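PDB 3CFU: uncharacterized lipoprotein yjhA, which is of unknown function but is probably held at the cell membrane by a lipid, the fragment here being mostly its DUF4352 domain. Local coordinates for residues M55-I58 with S62-Y65; A10-F15 with V140-D145. All coordinates share one frame; numbering follows the deposited sequence.

Interaction 1: residues M55-I58 with S62-Y65; sequences MENI and SISY
The flat amide of N57 is covered on one face by I63: CD1 of I63 stands almost straight above CG of N57 at 3.5 Å, and CG1 of I63 follows over the same face, 3.8 Å from that carbon. The second flat group, the Y65 ring, meets selenomethionine M55 obliquely. The SE atom of M55 is 5.5 Å from the centroid of the Y65 ring and 50° off its normal, a Met-aromatic contact of neither pure face nor pure edge type. Closer packing falls at the root of the tyrosine, where CE of M55 lies 3.8 Å from CB of Y65. A bend at chi3 (65°) turns this methyl back, and it also comes within 4.3 Å of CG2 of I63. With N57 cut back to an alanine, the CD1 end of I63 is likely to lose the flat surface it rests on, leaving a gap between the strands. The strand axes run antiparallel (166°) yet stay 9.5 Å apart, too far for backbone pairing, so side chains alone bridge them. Residues 55-57 belong to strand 47-57 of the four-stranded sheet, whereas 63-65 pair with strand 95-98. The chain thus passes from one sheet to another, the geometry of a beta arch, while L98 packs against M55, N57 and Y65, and T13 of strand 13-23 packs against I63.

Interaction 2: residues A10-F15 with V140-D145; sequences AGHTNF and VKDDID
G11, the second residue of the tight turn that A10 begins, meets D142: CA of G11 lies 3.5 Å from OD1 of D142. At G11 phi is positive (72°), and a modelled CB there would sit only 3.3 Å from CG of D142, so both the turn and the neighbour favour a residue without a side chain. H12 follows, its imidazole lying beside the carboxylate of D142. CD2 of H12 and OD2 of D142 come too close in the model, which leaves the details of this approach doubtful. T13 closes the turn. Its OG1 donates to O of A10 at 2.8 Å, in the carbonyl plane, and its N reaches the same oxygen at 3.3 Å, while N of A10 returns a bond to O of T13 at 2.9 Å. OG1 of T13 also bonds Y124, on whose ring F15 stacks. Across the contact, D142 ends a 3-10 segment, and D143 centres an inverse gamma turn. The arrangement is a type II' two-residue beta hairpin joining strands 7-10 and 13-23, touched at its tip by the loop before strand 146-149.

Overall arrangement
Interactions 1 and 2 lie about 10 Å apart, centre to centre, at one end of the domain, and share the four-stranded sheet in which strands 13-23 and 47-57 are neighbours. N14 N probably donates to E56 O, and I58 N to H12 O, so the backbones of 10-15 and 55-58 are directly paired. Their outer partners differ. Interaction 1 is a buried contact between sheets, covering 210 Å² mainly through apolar packing. Interaction 2 covers 114 Å² at the surface, where a polar hairpin tip meets a late loop and none of the touching residues is buried. Together they are consistent with a sandwich-like fold packed inside, with turns touching at its end.

Interaction 1: residues M55-I58 with S62-Y65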
loop_
_atom_site.group_PDB
_atom_site.type_symbol
_atom_site.label_atom_id
_atom_site.label_comp_id
_atom_site.label_asym_id
_atom_site.label_seq_id
_atom_site.Cartn_x
_atom_site.Cartn_y
_atom_site.Cartn_z
HETATM N N MSE A 55 -5.354 3.492 6.627
HETATM C CA MSE A 55 -5.048 2.637 7.764
HETATM C C MSE A 55 -5.634 3.263 9.021
HETATM O O MSE A 55 -5.406 4.440 9.305
HETATM C CB MSE A 55 -3.534 2.490 7.971
HETATM C CG MSE A 55 -2.854 1.564 6.992
HETATM SE SE MSE A 55 -0.928 1.433 7.219
HETATM C CE MSE A 55 -0.839 0.601 8.962
ATOM N N GLU A 56 -6.389 2.474 9.773
ATOM C CA GLU A 56 -6.966 2.965 11.008
ATOM C C GLU A 56 -6.481 2.121 12.172
ATOM O O GLU A 56 -6.710 0.904 12.217
ATOM C CB GLU A 56 -8.494 2.919 10.952
ATOM C CG GLU A 56 -9.188 3.196 12.284
ATOM C CD GLU A 56 -10.711 3.174 12.148
ATOM O OE1 GLU A 56 -11.194 3.158 10.992
ATOM O OE2 GLU A 56 -11.421 3.178 13.181
ATOM N N ASN A 57 -5.803 2.767 13.113
ATOM C CA ASN A 57 -5.304 2.068 14.282
ATOM C C ASN A 57 -6.451 1.891 15.271
ATOM O O ASN A 57 -7.031 2.869 15.738
ATOM C CB ASN A 57 -4.159 2.856 14.926
ATOM C CG ASN A 57 -3.506 2.096 16.046
ATOM O OD1 ASN A 57 -2.509 2.535 16.623
ATOM N ND2 ASN A 57 -4.074 0.941 16.371
ATOM N N ILE A 58 -6.774 0.633 15.567
ATOM C CA ILE A 58 -7.850 0.273 16.489
ATOM C C ILE A 58 -7.284 -0.492 17.678
ATOM O O ILE A 58 -8.004 -1.164 18.410
ATOM C CB ILE A 58 -8.932 -0.598 15.794
ATOM C CG1 ILE A 58 -8.284 -1.819 15.141
ATOM C CG2 ILE A 58 -9.681 0.227 14.738
ATOM C CD1 ILE A 58 -9.297 -2.784 14.567
ATOM N N SER A 62 0.783 2.483 19.742
ATOM C CA SER A 62 0.964 3.350 18.594
ATOM C C SER A 62 1.503 2.460 17.478
ATOM O O SER A 62 2.108 1.419 17.739
ATOM C CB SER A 62 1.969 4.457 18.904
ATOM O OG SER A 62 2.057 5.366 17.820
ATOM N N ILE A 63 1.272 2.874 16.240
ATOM C CA ILE A 63 1.721 2.129 15.083
ATOM C C ILE A 63 2.643 2.995 14.230
ATOM O O ILE A 63 2.326 4.152 13.936
ATOM C CB ILE A 63 0.517 1.671 14.197
ATOM C CG1 ILE A 63 -0.232 0.511 14.877
ATOM C CG2 ILE A 63 1.017 1.274 12.782
ATOM C CD1 ILE A 63 -1.495 0.033 14.109
ATOM N N SER A 64 3.794 2.430 13.869
ATOM C CA SER A 64 4.765 3.096 13.005
ATOM C C SER A 64 4.569 2.411 11.657
ATOM O O SER A 64 5.204 1.385 11.372
ATOM C CB SER A 64 6.193 2.865 13.502
ATOM O OG SER A 64 6.404 3.478 14.759
ATOM N N TYR A 65 3.673 2.972 10.849
ATOM C CA TYR A 65 3.349 2.425 9.533
ATOM C C TYR A 65 4.482 2.658 8.557
ATOM O O TYR A 65 5.202 3.645 8.665
ATOM C CB TYR A 65 2.035 3.027 9.008
ATOM C CG TYR A 65 2.076 4.499 8.662
ATOM C CD1 TYR A 65 2.441 4.922 7.380
ATOM C CD2 TYR A 65 1.729 5.469 9.605
ATOM C CE1 TYR A 65 2.434 6.278 7.037
ATOM C CE2 TYR A 65 1.720 6.824 9.279
ATOM C CZ TYR A 65 2.080 7.229 7.995
ATOM O OH TYR A 65 2.076 8.571 7.663
#

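Interaction 2: residues A10-F15 with V140-D145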
loop_
_atom_site.group_PDB
_atom_site.type_symbol
_atom_site.label_atom_id
_atom_site.label_comp_id
_atom_site.label_asym_id
_atom_site.label_seq_id
_atom_site.Cartn_x
_atom_site.Cartn_y
_atom_site.Cartn_z
ATOM N N ALA A 10 -7.638 -6.044 9.843
ATOM C CA ALA A 10 -6.380 -6.709 9.508
ATOM C C ALA A 10 -5.375 -6.375 10.610
ATOM O O ALA A 10 -4.779 -5.297 10.627
ATOM C CB ALA A 10 -5.892 -6.216 8.156
ATOM N N GLY A 11 -5.201 -7.308 11.536
ATOM C CA GLY A 11 -4.300 -7.076 12.646
ATOM C C GLY A 11 -4.932 -6.066 13.588
ATOM O O GLY A 11 -6.114 -6.185 13.939
ATOM N N HIS A 12 -4.142 -5.068 13.985
ATOM C CA HIS A 12 -4.593 -4.005 14.883
ATOM C C HIS A 12 -5.037 -2.768 14.117
ATOM O O HIS A 12 -5.076 -1.666 14.664
ATOM C CB HIS A 12 -3.479 -3.635 15.860
ATOM C CG HIS A 12 -3.198 -4.702 16.866
ATOM N ND1 HIS A 12 -4.025 -4.943 17.942
ATOM C CD2 HIS A 12 -2.213 -5.628 16.933
ATOM C CE1 HIS A 12 -3.563 -5.973 18.628
ATOM N NE2 HIS A 12 -2.464 -6.407 18.037
ATOM N N THR A 13 -5.383 -2.962 12.851
ATOM C CA THR A 13 -5.827 -1.864 12.003
ATOM C C THR A 13 -7.076 -2.244 11.205
ATOM O O THR A 13 -7.395 -3.420 11.083
ATOM C CB THR A 13 -4.755 -1.505 10.928
ATOM O OG1 THR A 13 -4.596 -2.613 10.028
ATOM C CG2 THR A 13 -3.411 -1.197 11.566
ATOM N N ASN A 14 -7.800 -1.239 10.703
ATOM C CA ASN A 14 -8.923 -1.490 9.791
ATOM C C ASN A 14 -8.233 -0.935 8.559
ATOM O O ASN A 14 -7.653 0.146 8.617
ATOM C CB ASN A 14 -10.165 -0.640 10.054
ATOM C CG ASN A 14 -11.059 -1.208 11.133
ATOM O OD1 ASN A 14 -11.803 -0.465 11.769
ATOM N ND2 ASN A 14 -11.008 -2.520 11.338
ATOM N N PHE A 15 -8.302 -1.649 7.453
ATOM C CA PHE A 15 -7.620 -1.227 6.246
ATOM C C PHE A 15 -8.519 -1.142 5.030
ATOM O O PHE A 15 -9.423 -1.959 4.854
ATOM C CB PHE A 15 -6.494 -2.218 5.947
ATOM C CG PHE A 15 -5.778 -1.948 4.668
ATOM C CD1 PHE A 15 -4.818 -0.954 4.600
ATOM C CD2 PHE A 15 -6.090 -2.664 3.521
ATOM C CE1 PHE A 15 -4.176 -0.675 3.418
ATOM C CE2 PHE A 15 -5.452 -2.395 2.332
ATOM C CZ PHE A 15 -4.491 -1.390 2.277
ATOM N N VAL A 140 3.201 -10.907 16.697
ATOM C CA VAL A 140 3.584 -11.816 15.626
ATOM C C VAL A 140 2.357 -12.487 15.001
ATOM O O VAL A 140 2.394 -12.910 13.851
ATOM C CB VAL A 140 4.540 -12.919 16.134
ATOM C CG1 VAL A 140 5.925 -12.337 16.386
ATOM C CG2 VAL A 140 3.993 -13.523 17.415
ATOM N N LYS A 141 1.270 -12.581 15.758
ATOM C CA LYS A 141 0.058 -13.206 15.243
ATOM C C LYS A 141 -0.565 -12.432 14.075
ATOM O O LYS A 141 -1.316 -12.994 13.276
ATOM C CB LYS A 141 -0.964 -13.376 16.369
ATOM C CG LYS A 141 -0.570 -14.422 17.409
ATOM C CD LYS A 141 -1.702 -14.661 18.408
ATOM C CE LYS A 141 -1.451 -15.877 19.296
ATOM N NZ LYS A 141 -0.791 -15.515 20.580
ATOM N N ASP A 142 -0.248 -11.147 13.972
ATOM C CA ASP A 142 -0.776 -10.312 12.897
ATOM C C ASP A 142 -0.090 -10.583 11.565
ATOM O O ASP A 142 -0.530 -10.098 10.527
ATOM C CB ASP A 142 -0.601 -8.822 13.236
ATOM C CG ASP A 142 -1.407 -8.394 14.447
ATOM O OD1 ASP A 142 -2.389 -9.090 14.789
ATOM O OD2 ASP A 142 -1.068 -7.351 15.047
ATOM N N ASP A 143 0.997 -11.347 11.601
ATOM C CA ASP A 143 1.770 -11.665 10.401
ATOM C C ASP A 143 0.951 -12.513 9.429
ATOM O O ASP A 143 1.085 -13.738 9.402
ATOM C CB ASP A 143 3.049 -12.411 10.808
ATOM C CG ASP A 143 4.101 -12.434 9.714
ATOM O OD1 ASP A 143 3.791 -12.091 8.551
ATOM O OD2 ASP A 143 5.252 -12.811 10.028
ATOM N N ILE A 144 0.109 -11.848 8.638
ATOM C CA ILE A 144 -0.745 -12.505 7.645
ATOM C C ILE A 144 -0.983 -11.558 6.465
ATOM O O ILE A 144 -1.165 -10.354 6.661
ATOM C CB ILE A 144 -2.107 -12.928 8.279
ATOM C CG1 ILE A 144 -1.889 -14.145 9.181
ATOM C CG2 ILE A 144 -3.136 -13.246 7.196
ATOM C CD1 ILE A 144 -3.146 -14.808 9.625
ATOM N N ASP A 145 -0.957 -12.097 5.243
ATOM C CA ASP A 145 -1.171 -11.300 4.027
ATOM C C ASP A 145 -2.674 -11.120 3.753
ATOM O O ASP A 145 -3.453 -12.055 3.923
ATOM C CB ASP A 145 -0.564 -11.986 2.791
ATOM C CG ASP A 145 0.956 -11.964 2.759
ATOM O OD1 ASP A 145 1.581 -11.067 3.356
ATOM O OD2 ASP A 145 1.529 -12.852 2.094
#